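Local coordinates for thymidylate synthase A (Bacillus subtilis, PDB 1BKP), which catalyses the reductive methylation of dUMP to dTMP with 5,10-methylenetetrahydrofolate as methyl donor and reductant, working as a homodimer, at the interface of chains A and B. Coordinates in Å, arbitrary orientation; residue numbers count along the deposited sequence, not the author numbering. Chains: chain A/B, Thymidylate synthase A.

Contact 1: the interface of chains A and B. Residues chain A 145, 147, 162-163; chain B 143, 145, 162-163.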
loop_
_atom_site.group_PDB
_atom_site.type_symbol
_atom_site.label_atom_id
_atom_site.label_comp_id
_atom_site.label_asym_id
_atom_site.label_seq_id
_atom_site.Cartn_x
_atom_site.Cartn_y
_atom_site.Cartn_z
ATOM N N MET A 145 5.737 3.198 8.127
ATOM C CA MET A 145 5.609 1.748 7.949
ATOM C C MET A 145 5.714 1.037 9.230
ATOM O O MET A 145 6.805 1.099 9.884
ATOM C CB MET A 145 6.856 1.307 7.060
ATOM C CG MET A 145 6.920 -0.214 6.642
ATOM S SD MET A 145 5.437 -0.702 5.860
ATOM C CE MET A 145 5.405 0.355 4.416
ATOM N N TRP A 147 5.007 -2.336 9.151
ATOM C CA TRP A 147 5.350 -3.720 8.669
ATOM C C TRP A 147 6.884 -3.811 8.449
ATOM O O TRP A 147 7.377 -3.655 7.325
ATOM C CB TRP A 147 4.667 -4.050 7.343
ATOM C CG TRP A 147 4.662 -5.498 7.003
ATOM C CD1 TRP A 147 5.582 -6.165 6.314
ATOM C CD2 TRP A 147 3.655 -6.438 7.377
ATOM N NE1 TRP A 147 5.225 -7.500 6.222
ATOM C CE2 TRP A 147 4.047 -7.691 6.876
ATOM C CE3 TRP A 147 2.461 -6.334 8.099
ATOM C CZ2 TRP A 147 3.274 -8.857 7.062
ATOM C CZ3 TRP A 147 1.678 -7.496 8.296
ATOM C CH2 TRP A 147 2.080 -8.715 7.788
ATOM N N TYR A 162 -1.224 -0.516 8.457
ATOM C CA TYR A 162 0.198 -0.575 8.693
ATOM C C TYR A 162 1.053 0.478 7.970
ATOM O O TYR A 162 2.281 0.539 8.221
ATOM C CB TYR A 162 0.673 -2.019 8.276
ATOM C CG TYR A 162 0.664 -2.365 6.752
ATOM C CD1 TYR A 162 -0.529 -2.818 6.120
ATOM C CD2 TYR A 162 1.766 -2.042 5.927
ATOM C CE1 TYR A 162 -0.621 -2.921 4.760
ATOM C CE2 TYR A 162 1.683 -2.154 4.539
ATOM C CZ TYR A 162 0.461 -2.610 3.964
ATOM O OH TYR A 162 0.335 -2.799 2.628
ATOM N N GLU A 163 0.465 1.233 7.049
ATOM C CA GLU A 163 1.299 2.240 6.355
ATOM C C GLU A 163 0.552 3.449 5.978
ATOM O O GLU A 163 -0.724 3.450 5.872
ATOM C CB GLU A 163 1.983 1.624 5.062
ATOM C CG GLU A 163 0.905 1.316 4.015
ATOM C CD GLU A 163 1.507 0.808 2.682
ATOM O OE1 GLU A 163 2.664 1.058 2.402
ATOM O OE2 GLU A 163 0.794 0.204 1.908
ATOM N N ILE B 143 2.424 -10.829 2.473
ATOM C CA ILE B 143 2.999 -9.543 2.043
ATOM C C ILE B 143 4.513 -9.572 1.892
ATOM O O ILE B 143 5.176 -10.268 2.702
ATOM C CB ILE B 143 2.629 -8.504 3.187
ATOM C CG1 ILE B 143 1.189 -8.108 2.954
ATOM C CG2 ILE B 143 3.518 -7.193 3.083
ATOM C CD1 ILE B 143 0.513 -7.444 4.168
ATOM N N MET B 145 7.875 -6.788 1.510
ATOM C CA MET B 145 8.119 -5.361 1.777
ATOM C C MET B 145 9.562 -5.049 1.500
ATOM O O MET B 145 10.450 -5.666 2.159
ATOM C CB MET B 145 7.850 -5.135 3.316
ATOM C CG MET B 145 7.973 -3.645 3.844
ATOM S SD MET B 145 7.011 -2.557 2.887
ATOM C CE MET B 145 5.256 -3.100 3.135
ATOM N N TYR B 162 7.416 -1.131 -3.998
ATOM C CA TYR B 162 8.091 -1.614 -2.799
ATOM C C TYR B 162 7.310 -2.677 -2.041
ATOM O O TYR B 162 7.805 -3.150 -1.028
ATOM C CB TYR B 162 8.395 -0.406 -1.854
ATOM C CG TYR B 162 7.122 0.258 -1.320
ATOM C CD1 TYR B 162 6.395 1.202 -2.078
ATOM C CD2 TYR B 162 6.554 -0.163 -0.093
ATOM C CE1 TYR B 162 5.168 1.714 -1.621
ATOM C CE2 TYR B 162 5.290 0.326 0.340
ATOM C CZ TYR B 162 4.619 1.293 -0.447
ATOM O OH TYR B 162 3.440 1.843 0.074
ATOM N N GLU B 163 6.109 -3.002 -2.498
ATOM C CA GLU B 163 5.363 -4.015 -1.791
ATOM C C GLU B 163 4.395 -4.813 -2.591
ATOM O O GLU B 163 3.823 -4.351 -3.625
ATOM C CB GLU B 163 4.555 -3.403 -0.574
ATOM C CG GLU B 163 3.438 -2.394 -1.049
ATOM C CD GLU B 163 2.544 -1.870 0.063
ATOM O OE1 GLU B 163 2.550 -2.426 1.158
ATOM O OE2 GLU B 163 1.803 -0.892 -0.187
HETATM O O HOH W 1 6.934 -9.456 4.968
#
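A:Glu163 and B:Glu163 meet at the centre of the thymidylate synthase dimer. OE2 of A:Glu163 lies 2.6 Å from OE2 of B:Glu163, with the two carboxylate planes turned 79° against each other. Two charged carboxylates would hardly sit so close, so a proton is probably shared between these oxygens, although the coordinates do not show it. Each OE1 takes a hydrogen bond from the tyrosine of the other chain: A:Tyr162 OH gives to B:Glu163 OE1 at 2.7 Å, and B:Tyr162 OH to A:Glu163 OE1 at 2.6 Å. Both phenols approach on the syn side, tilted from the carboxylate plane, and probably restrain the carboxylates' rotation.

Beside this polar cluster the packing is apolar. A:Met145 and B:Met145 reach toward each other tip to tip, SD of the first 3.6 Å from CE of the second. Both side chains bend at chi2 and chi3 (54° and 62° in A:Met145), which brings their thioether ends together near the twofold axis. Farther out, B:Ile143 lays its CG2 methyl over the five-membered ring of A:Trp147, 3.9 Å from the ring centroid, while B:Met145 CB touches CD1 of the indole.

One water adds a bridge: A:Trp147 NE1 reaches it at 2.9 Å with an almost straight N-H, and the water meets B:Ile143 O.

The tyrosines and glutamates belong to strand 161-169, which follows the catalytic nucleophile Cys160 in sequence; the patch centre is about 9 Å from A:Cys160.

Contact 2: the interface of chains A and B. Residues chain A 19, 41, 43, 219; chain B 167, 169, 174, 214.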
loop_
_atom_site.group_PDB
_atom_site.type_symbol
_atom_site.label_atom_id
_atom_site.label_comp_id
_atom_site.label_asym_id
_atom_site.label_seq_id
_atom_site.Cartn_x
_atom_site.Cartn_y
_atom_site.Cartn_z
ATOM N N ILE A 19 -16.772 -13.620 -1.582
ATOM C CA ILE A 19 -16.386 -15.012 -1.637
ATOM C C ILE A 19 -16.233 -15.622 -0.230
ATOM O O ILE A 19 -15.605 -15.040 0.661
ATOM C CB ILE A 19 -15.041 -15.131 -2.431
ATOM C CG1 ILE A 19 -15.219 -14.491 -3.806
ATOM C CG2 ILE A 19 -14.602 -16.612 -2.553
ATOM C CD1 ILE A 19 -14.132 -13.547 -4.116
ATOM N N SER A 41 -15.640 -12.157 1.528
ATOM C CA SER A 41 -14.675 -11.096 1.333
ATOM C C SER A 41 -14.541 -10.750 -0.109
ATOM O O SER A 41 -14.920 -11.537 -1.007
ATOM C CB SER A 41 -13.314 -11.536 1.884
ATOM O OG SER A 41 -12.936 -12.727 1.217
ATOM N N ILE A 43 -11.584 -8.246 -2.610
ATOM C CA ILE A 43 -10.215 -7.768 -2.618
ATOM C C ILE A 43 -10.078 -6.377 -3.185
ATOM O O ILE A 43 -10.639 -6.082 -4.256
ATOM C CB ILE A 43 -9.371 -8.738 -3.538
ATOM C CG1 ILE A 43 -9.211 -10.131 -2.881
ATOM C CG2 ILE A 43 -8.007 -8.287 -3.740
ATOM C CD1 ILE A 43 -8.581 -11.147 -3.968
ATOM N N ASP A 219 -7.690 -7.163 2.087
ATOM C CA ASP A 219 -8.759 -8.188 2.195
ATOM C C ASP A 219 -9.949 -7.559 2.974
ATOM O O ASP A 219 -9.841 -7.308 4.149
ATOM C CB ASP A 219 -8.233 -9.346 2.960
ATOM C CG ASP A 219 -9.190 -10.539 2.896
ATOM O OD1 ASP A 219 -10.215 -10.484 3.555
ATOM O OD2 ASP A 219 -8.981 -11.466 2.118
ATOM N N TYR B 167 -3.325 -13.038 -2.410
ATOM C CA TYR B 167 -4.522 -13.604 -1.840
ATOM C C TYR B 167 -4.817 -14.890 -2.627
ATOM O O TYR B 167 -4.672 -14.977 -3.859
ATOM C CB TYR B 167 -5.747 -12.700 -2.078
ATOM C CG TYR B 167 -5.506 -11.240 -1.776
ATOM C CD1 TYR B 167 -4.908 -10.415 -2.700
ATOM C CD2 TYR B 167 -5.858 -10.720 -0.563
ATOM C CE1 TYR B 167 -4.679 -9.062 -2.453
ATOM C CE2 TYR B 167 -5.602 -9.336 -0.246
ATOM C CZ TYR B 167 -5.033 -8.511 -1.207
ATOM O OH TYR B 167 -4.859 -7.114 -0.937
ATOM N N LYS B 169 -7.946 -17.369 -3.270
ATOM C CA LYS B 169 -9.381 -17.623 -3.118
ATOM C C LYS B 169 -9.900 -18.558 -4.240
ATOM O O LYS B 169 -9.738 -18.220 -5.427
ATOM C CB LYS B 169 -10.138 -16.310 -3.132
ATOM C CG LYS B 169 -9.810 -15.413 -1.901
ATOM C CD LYS B 169 -10.700 -14.141 -1.917
ATOM C CE LYS B 169 -10.204 -13.073 -0.932
ATOM N NZ LYS B 169 -10.091 -13.497 0.486
ATOM N N HIS B 174 -4.343 -14.122 -6.535
ATOM C CA HIS B 174 -4.549 -12.687 -6.894
ATOM C C HIS B 174 -3.335 -11.908 -6.418
ATOM O O HIS B 174 -2.713 -12.257 -5.409
ATOM C CB HIS B 174 -5.859 -12.157 -6.155
ATOM C CG HIS B 174 -7.118 -12.906 -6.509
ATOM N ND1 HIS B 174 -7.511 -14.087 -5.878
ATOM C CD2 HIS B 174 -8.080 -12.654 -7.437
ATOM C CE1 HIS B 174 -8.630 -14.539 -6.409
ATOM N NE2 HIS B 174 -8.995 -13.698 -7.355
ATOM N N ILE B 214 -3.677 -6.296 -9.702
ATOM C CA ILE B 214 -3.989 -4.891 -9.299
ATOM C C ILE B 214 -2.675 -4.163 -9.028
ATOM O O ILE B 214 -1.770 -4.631 -8.251
ATOM C CB ILE B 214 -4.809 -4.938 -8.024
ATOM C CG1 ILE B 214 -6.000 -5.882 -8.223
ATOM C CG2 ILE B 214 -5.236 -3.475 -7.557
ATOM C CD1 ILE B 214 -6.499 -6.700 -6.972
#
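B:Lys169 starts with CG anti to its carbonyl carbon (chi1 -66°), runs extended to CE and turns only at chi4 (-57°), which swings its ammonium between A:Asp219 and A:Ser41. In this homodimer of the thymidylate synthase family the lysine comes from strand 161-169 of one subunit and crosses to the other. B:Lys169 NZ forms a salt bridge of 2.8 Å with A:Asp219 OD2, on the syn lone pair of the carboxylate. A second hydrogen bond, 3.0 Å long, runs from B:Lys169 NZ to the hydroxyl OG of A:Ser41. Two groups of chain A thus fix the end of the lysine, while its CD rests against the CD1 methyl of A:Ile19.

A:Ile43 packs alongside. Its CG1 branch, anti to the carbonyl carbon, carries CD1 over the face of B:His174, 3.7 Å from the ring centroid. A:Ile43 CG2 lies over one face of B:Tyr167, 3.9 Å from that ring's centroid and offset toward the rim, and also meets the CD1 methyl of B:Ile214. A:Ile43 CG1 passes B:Lys169 CE at 3.7 Å, the two side chains running in opposite directions. A:Asp219 CB lies 4.1 Å from B:Tyr167 CE2. At the edge of the B:His174 ring lie the main-chain oxygens of B:Tyr167 and B:Lys169, from the neighbouring strand of the same subunit.

Contact 3: the interface of chains A and B. Residues chain A 140-141, 143, 165; chain B 147, 178, 180, 218.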
loop_
_atom_site.group_PDB
_atom_site.type_symbol
_atom_site.label_atom_id
_atom_site.label_comp_id
_atom_site.label_asym_id
_atom_site.label_seq_id
_atom_site.Cartn_x
_atom_site.Cartn_y
_atom_site.Cartn_z
ATOM N N ARG A 140 8.564 12.407 -2.726
ATOM C CA ARG A 140 7.733 11.284 -3.176
ATOM C C ARG A 140 7.914 10.070 -2.240
ATOM O O ARG A 140 7.485 8.960 -2.606
ATOM C CB ARG A 140 8.127 10.894 -4.605
ATOM C CG ARG A 140 7.697 12.007 -5.503
ATOM C CD ARG A 140 7.929 11.708 -6.940
ATOM N NE ARG A 140 7.582 12.870 -7.739
ATOM C CZ ARG A 140 8.421 13.445 -8.590
ATOM N NH1 ARG A 140 9.621 12.932 -8.805
ATOM N NH2 ARG A 140 8.013 14.499 -9.278
ATOM N N ARG A 141 8.441 10.319 -1.038
ATOM C CA ARG A 141 8.699 9.290 -0.058
ATOM C C ARG A 141 8.241 9.628 1.363
ATOM O O ARG A 141 8.934 9.262 2.296
ATOM C CB ARG A 141 10.238 9.061 0.011
ATOM C CG ARG A 141 10.889 8.698 -1.284
ATOM C CD ARG A 141 12.327 9.163 -1.346
ATOM N NE ARG A 141 13.044 9.085 -0.090
ATOM C CZ ARG A 141 13.903 10.009 0.330
ATOM N NH1 ARG A 141 14.178 11.067 -0.424
ATOM N NH2 ARG A 141 14.506 9.867 1.501
ATOM N N ILE A 143 6.528 8.397 3.765
ATOM C CA ILE A 143 5.878 7.134 4.122
ATOM C C ILE A 143 6.189 6.643 5.557
ATOM O O ILE A 143 7.300 6.906 6.026
ATOM C CB ILE A 143 6.424 6.041 3.171
ATOM C CG1 ILE A 143 5.966 6.279 1.709
ATOM C CG2 ILE A 143 6.091 4.581 3.738
ATOM C CD1 ILE A 143 6.658 5.416 0.738
ATOM N N GLN A 165 1.067 7.214 3.425
ATOM C CA GLN A 165 1.914 7.997 2.479
ATOM C C GLN A 165 1.260 9.407 2.489
ATOM O O GLN A 165 0.051 9.549 2.401
ATOM C CB GLN A 165 1.951 7.395 1.054
ATOM C CG GLN A 165 2.883 8.287 0.212
ATOM C CD GLN A 165 3.301 7.609 -1.087
ATOM O OE1 GLN A 165 2.936 6.531 -1.364
ATOM N NE2 GLN A 165 4.145 8.302 -1.881
ATOM N N TRP B 147 10.440 -1.745 1.793
ATOM C CA TRP B 147 10.594 -0.487 2.581
ATOM C C TRP B 147 10.843 -0.829 4.047
ATOM O O TRP B 147 9.920 -0.881 4.834
ATOM C CB TRP B 147 9.330 0.314 2.509
ATOM C CG TRP B 147 9.511 1.769 2.897
ATOM C CD1 TRP B 147 9.424 2.316 4.127
ATOM C CD2 TRP B 147 9.873 2.822 2.007
ATOM N NE1 TRP B 147 9.730 3.670 4.070
ATOM C CE2 TRP B 147 10.003 4.001 2.775
ATOM C CE3 TRP B 147 10.132 2.871 0.617
ATOM C CZ2 TRP B 147 10.385 5.255 2.186
ATOM C CZ3 TRP B 147 10.504 4.080 0.073
ATOM C CH2 TRP B 147 10.626 5.265 0.871
ATOM N N ARG B 178 2.069 -2.151 -5.090
ATOM C CA ARG B 178 2.019 -0.699 -4.936
ATOM C C ARG B 178 3.333 -0.095 -5.205
ATOM O O ARG B 178 4.360 -0.524 -4.640
ATOM C CB ARG B 178 1.552 -0.254 -3.549
ATOM C CG ARG B 178 1.318 1.320 -3.448
ATOM C CD ARG B 178 0.448 1.616 -2.241
ATOM N NE ARG B 178 0.141 3.054 -2.288
ATOM C CZ ARG B 178 0.906 4.061 -1.841
ATOM N NH1 ARG B 178 2.103 3.879 -1.219
ATOM N NH2 ARG B 178 0.465 5.319 -2.053
ATOM N N ARG B 180 5.053 3.684 -4.663
ATOM C CA ARG B 180 4.861 4.954 -3.941
ATOM C C ARG B 180 4.843 6.125 -4.936
ATOM O O ARG B 180 4.165 7.156 -4.741
ATOM C CB ARG B 180 6.037 5.138 -2.995
ATOM C CG ARG B 180 7.446 5.190 -3.722
ATOM C CD ARG B 180 8.520 5.629 -2.715
ATOM N NE ARG B 180 9.876 5.535 -3.312
ATOM C CZ ARG B 180 10.509 6.490 -3.996
ATOM N NH1 ARG B 180 9.936 7.670 -4.104
ATOM N NH2 ARG B 180 11.748 6.281 -4.506
ATOM N N GLY B 218 0.885 5.724 -5.918
ATOM C CA GLY B 218 0.633 6.883 -5.056
ATOM C C GLY B 218 0.861 8.186 -5.828
ATOM O O GLY B 218 -0.063 8.792 -6.286
HETATM O O HOH W 2 9.474 5.505 6.333
#
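The indole of B:Trp147 carries A:Ile143 on one face, with CD1 3.9 Å from the centroid of the six-membered ring. At the indole edge, in plane, lies a water that B:Trp147 NE1 reaches at 2.9 Å and that joins it to the main-chain O of A:Ile143. A:Arg141, itself poorly ordered, sets its CB against CH2 of the indole. In-plane at the edge of the B:Arg180 guanidinium sits the main-chain O of A:Arg140, hydrogen-bonded to B:Arg180 NH1 at 3.1 Å; seen from that oxygen, the donor stands well above the carbonyl plane. B:Arg180 has CG between the backbone N and the carbonyl carbon (chi1 60°) and then runs extended to NE, which carries its guanidinium to this carbonyl.

The guanidinium of B:Arg178 holds the amide oxygen OE1 of A:Gln165 end-on, NH1 and NH2 each 2.8 Å from OE1. NH1 arrives close to head-on to the carbonyl (163°), NH2 from above its plane. A:Gln165 NE2 gives its own bond, 3.1 Å, to B:Arg180 O, so both ends of the amide are engaged, which supports the modelled orientation of its O and N.

In this family the arginines corresponding to A:Arg140 and A:Arg141 reach across the dimer to the dUMP phosphate, which B:Arg180 also binds. The contact therefore probably orders a phosphate pocket built from both subunits.

Contact 4: the interface of chains A and B. Residues chain A 178, 180, 218-219; chain B 165, 167, 176.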
loop_
_atom_site.group_PDB
_atom_site.type_symbol
_atom_site.label_atom_id
_atom_site.label_comp_id
_atom_site.label_asym_id
_atom_site.label_seq_id
_atom_site.Cartn_x
_atom_site.Cartn_y
_atom_site.Cartn_z
ATOM N N ARG A 178 -3.210 2.470 4.174
ATOM C CA ARG A 178 -3.617 1.129 3.713
ATOM C C ARG A 178 -3.732 0.159 4.848
ATOM O O ARG A 178 -2.810 0.085 5.691
ATOM C CB ARG A 178 -2.660 0.495 2.685
ATOM C CG ARG A 178 -3.279 -0.812 2.017
ATOM C CD ARG A 178 -2.459 -1.211 0.804
ATOM N NE ARG A 178 -3.088 -2.368 0.195
ATOM C CZ ARG A 178 -2.883 -3.626 0.527
ATOM N NH1 ARG A 178 -1.848 -3.962 1.289
ATOM N NH2 ARG A 178 -3.580 -4.567 -0.080
ATOM N N ARG A 180 -4.091 -3.960 5.382
ATOM C CA ARG A 180 -3.930 -5.223 4.668
ATOM C C ARG A 180 -5.185 -6.032 4.716
ATOM O O ARG A 180 -5.509 -6.821 3.836
ATOM C CB ARG A 180 -2.790 -6.037 5.368
ATOM C CG ARG A 180 -2.923 -6.244 6.832
ATOM C CD ARG A 180 -2.005 -7.350 7.255
ATOM N NE ARG A 180 -2.127 -7.586 8.694
ATOM C CZ ARG A 180 -2.822 -8.549 9.245
ATOM N NH1 ARG A 180 -3.579 -9.334 8.487
ATOM N NH2 ARG A 180 -2.829 -8.677 10.560
ATOM N N GLY A 218 -6.985 -4.108 1.668
ATOM C CA GLY A 218 -6.676 -5.289 0.838
ATOM C C GLY A 218 -7.719 -6.386 1.009
ATOM O O GLY A 218 -8.641 -6.463 0.254
ATOM N N ASP A 219 -7.690 -7.163 2.087
ATOM C CA ASP A 219 -8.759 -8.188 2.195
ATOM C C ASP A 219 -9.949 -7.559 2.974
ATOM O O ASP A 219 -9.841 -7.308 4.149
ATOM C CB ASP A 219 -8.233 -9.346 2.960
ATOM C CG ASP A 219 -9.190 -10.539 2.896
ATOM O OD1 ASP A 219 -10.215 -10.484 3.555
ATOM O OD2 ASP A 219 -8.981 -11.466 2.118
ATOM N N GLN B 165 0.977 -7.811 -1.979
ATOM C CA GLN B 165 0.143 -8.597 -1.075
ATOM C C GLN B 165 -0.492 -9.643 -2.031
ATOM O O GLN B 165 -1.013 -9.308 -3.138
ATOM C CB GLN B 165 -0.943 -7.775 -0.412
ATOM C CG GLN B 165 -1.722 -8.695 0.633
ATOM C CD GLN B 165 -2.603 -7.883 1.563
ATOM O OE1 GLN B 165 -2.607 -6.683 1.545
ATOM N NE2 GLN B 165 -3.318 -8.584 2.441
ATOM N N TYR B 167 -3.325 -13.038 -2.410
ATOM C CA TYR B 167 -4.522 -13.604 -1.840
ATOM C C TYR B 167 -4.817 -14.890 -2.627
ATOM O O TYR B 167 -4.672 -14.977 -3.859
ATOM C CB TYR B 167 -5.747 -12.700 -2.078
ATOM C CG TYR B 167 -5.506 -11.240 -1.776
ATOM C CD1 TYR B 167 -4.908 -10.415 -2.700
ATOM C CD2 TYR B 167 -5.858 -10.720 -0.563
ATOM C CE1 TYR B 167 -4.679 -9.062 -2.453
ATOM C CE2 TYR B 167 -5.602 -9.336 -0.246
ATOM C CZ TYR B 167 -5.033 -8.511 -1.207
ATOM O OH TYR B 167 -4.859 -7.114 -0.937
ATOM N N GLU B 176 -1.691 -7.971 -5.656
ATOM C CA GLU B 176 -1.901 -6.516 -5.602
ATOM C C GLU B 176 -0.495 -5.905 -5.328
ATOM O O GLU B 176 0.207 -6.339 -4.375
ATOM C CB GLU B 176 -2.907 -6.164 -4.474
ATOM C CG GLU B 176 -3.113 -4.711 -4.381
ATOM C CD GLU B 176 -4.315 -4.304 -3.515
ATOM O OE1 GLU B 176 -4.716 -5.118 -2.675
ATOM O OE2 GLU B 176 -4.906 -3.218 -3.760
HETATM O O HOH W 3 -5.231 -1.749 -1.472
#
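OE1, the amide oxygen of B:Gln165, is gripped by both terminal nitrogens of A:Arg178, NH1 and NH2 each at 2.8 Å. The guanidinium meets it end-on with its plane turned 88° from the amide. A:Arg178 keeps CG anti to the backbone N (chi1 -169°) and stays extended as far as NE, which carries its head across to chain B.

A:Arg178 NH2 also forms a salt bridge with the carboxylate oxygen OE1 of B:Glu176, 2.9 Å away and approached from above the carboxylate plane. B:Glu176 OE1 also accepts from B:Tyr167 OH at 2.7 Å, nearly in line with its C-O bond, so the tyrosine probably helps to position the acid. B:Tyr167 OH in turn lies at the guanidinium edge, 3.0 Å from A:Arg178 NH2, close enough for a hydrogen bond, though the two hydrogens of NH2 would then have to be shared among three acceptors. A:Arg178 NE reaches a water at 2.8 Å that passes on to B:Glu176 OE2. The acid and the arginine probably stabilise each other's charge.

B:Gln165 NE2 adds a bond of 3.1 Å to the main-chain O of A:Arg180. By holding this carbonyl, chain B probably helps to place A:Arg180, which in this family binds dUMP, and so may tie dimer assembly to the active site.

The four contacts follow the two-fold face of the homodimer. Contact 1 lies in the middle, its C-alpha centre about 10 Å from those of contacts 3 and 4, which are about 16 Å apart. The C-alpha centres of contacts 2 and 4 are about 7 Å apart, and the two share A:Asp219 and B:Tyr167, while those of contacts 2 and 3 are about 22 Å apart. Strand 161-169 enters every contact, and strand 172-179 contributes to contacts 2, 3 and 4. Contacts 3 and 4 repeat one glutamine-arginine pairing with the chains exchanged. With contacts 1 and 4 centred about 9 Å from A:Cys160, dimerisation and active-site structure are probably coupled.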